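Local coordinates for enzyme subtilase SubTY from Bacillus sp. TY145 (Bacillus sp., PDB 5FFN), which probably hydrolyses peptide bonds in proteins as a serine endopeptidase of the subtilase family, at residues A[149-154]-A[182-187]. Numbering follows the deposited sequence.
Sequences LIASAV and GGLVNA. With NA (sodium ion), chain E.
The carbonyl oxygen of L184 is held twice. L184 O binds the sodium ion at 2.3 Å. It also accepts a hydrogen bond from A187 N, with L184 O and A187 N 3.2 Å apart. That second bond closes a type I beta turn from L184 to A187, which brings A187 O round to the same ion, at 2.4 Å. G182 O and two water molecules complete the five oxygen ligands, so the metal is coordinated entirely by backbone carbonyls and solvent, and it ties together the last part of the loop, from G182 to A187, just ahead of strand 188-194.

The L184 side chain leaves the turn toward the helix. With CG anti to its own carbonyl carbon (chi1 -59°) and CD1 extended away from CA (chi2 168°), its tip reaches the helix surface between A151 and V154, which lie one turn apart. L184 CD1 packs against the backbone at A151 CA, 3.7 Å away, while L184 CD2 touches A151 CB at 3.8 Å. One turn further along the helix, V154 CG2 comes within 3.9 Å of the same L184 CD1. V154 divides its branches: its chi1 of 163° puts CG1 anti to the backbone N, where V154 CG1 lies 4.0 Å from N186 O and more loosely meets A187 CB. The direct contact is thus apolar and buried, without polar bonds between the two segments; just past V154, D155 OD1 accepts a hydrogen bond from N186 ND2.

Helix 148-159 connects the parallel strands 134-142 and 163-167 in a beta-alpha-beta crossover, and the loop leads into the next parallel strand, 188-194. I164 of strand 163-167 touches both V154 and A187, while helix 114-131 packs against the helix through L149, I150 and A153.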
# COMPACT_ATOMS: atom_id res chain seq x y z
N LEU A 149 -8.86 -14.82 7.82
CA LEU A 149 -9.04 -15.46 6.54
C LEU A 149 -7.94 -14.91 5.61
O LEU A 149 -7.24 -15.63 4.92
CB LEU A 149 -10.42 -15.16 5.95
CG LEU A 149 -10.68 -15.86 4.60
CD1 LEU A 149 -10.57 -17.41 4.76
CD2 LEU A 149 -11.99 -15.43 3.99
N ILE A 150 -7.81 -13.61 5.59
CA ILE A 150 -6.73 -12.96 4.83
C ILE A 150 -5.35 -13.44 5.35
O ILE A 150 -4.44 -13.71 4.53
CB ILE A 150 -6.90 -11.43 4.85
CG1 ILE A 150 -8.06 -11.05 3.96
CG2 ILE A 150 -5.60 -10.70 4.38
CD1 ILE A 150 -8.42 -9.57 3.98
N ALA A 151 -5.21 -13.57 6.65
CA ALA A 151 -3.94 -13.99 7.26
C ALA A 151 -3.57 -15.40 6.80
O ALA A 151 -2.40 -15.67 6.45
CB ALA A 151 -4.03 -13.95 8.80
N SER A 152 -4.57 -16.30 6.78
CA SER A 152 -4.35 -17.65 6.28
C SER A 152 -3.82 -17.64 4.83
O SER A 152 -2.86 -18.38 4.48
CB SER A 152 -5.64 -18.46 6.37
OG SER A 152 -5.47 -19.75 5.79
N ALA A 153 -4.41 -16.77 4.02
CA ALA A 153 -4.03 -16.62 2.59
C ALA A 153 -2.61 -16.07 2.47
O ALA A 153 -1.78 -16.59 1.67
CB ALA A 153 -5.00 -15.75 1.89
N VAL A 154 -2.29 -15.06 3.27
CA VAL A 154 -0.94 -14.49 3.27
C VAL A 154 0.09 -15.57 3.61
O VAL A 154 1.14 -15.66 2.94
CB VAL A 154 -0.86 -13.28 4.24
CG1 VAL A 154 0.61 -12.93 4.59
CG2 VAL A 154 -1.65 -12.12 3.67
N GLY A 182 -0.89 -5.72 6.73
CA GLY A 182 0.45 -5.18 7.01
C GLY A 182 1.08 -5.72 8.28
O GLY A 182 2.24 -6.14 8.26
N GLY A 183 0.30 -5.72 9.37
CA GLY A 183 0.74 -6.14 10.69
C GLY A 183 1.00 -7.63 10.89
O GLY A 183 1.41 -8.04 11.99
N LEU A 184 0.76 -8.43 9.86
CA LEU A 184 1.07 -9.88 9.93
C LEU A 184 2.56 -10.14 9.91
O LEU A 184 3.33 -9.42 9.24
CB LEU A 184 0.40 -10.66 8.82
CG LEU A 184 -1.12 -10.55 8.80
CD1 LEU A 184 -1.65 -11.12 7.48
CD2 LEU A 184 -1.75 -11.23 10.05
N VAL A 185 2.99 -11.22 10.54
CA VAL A 185 4.42 -11.51 10.60
C VAL A 185 5.04 -11.73 9.23
O VAL A 185 6.19 -11.38 8.99
CB VAL A 185 4.74 -12.71 11.56
CG1 VAL A 185 4.15 -13.91 11.05
CG2 VAL A 185 6.23 -12.93 11.61
N ASN A 186 4.25 -12.29 8.32
CA ASN A 186 4.72 -12.66 7.00
C ASN A 186 4.39 -11.66 5.89
O ASN A 186 4.52 -11.97 4.71
CB ASN A 186 4.23 -14.08 6.65
CG ASN A 186 4.89 -15.16 7.53
OD1 ASN A 186 6.03 -15.03 7.90
ND2 ASN A 186 4.17 -16.22 7.81
N ALA A 187 3.96 -10.45 6.29
CA ALA A 187 3.78 -9.35 5.33
C ALA A 187 4.73 -8.23 5.73
O ALA A 187 4.91 -7.97 6.91
CB ALA A 187 2.38 -8.87 5.32
NA NA E . 4.10 -7.29 9.02
O HOH W 1 4.28 -6.87 11.27
O HOH W 2 6.07 -5.95 8.94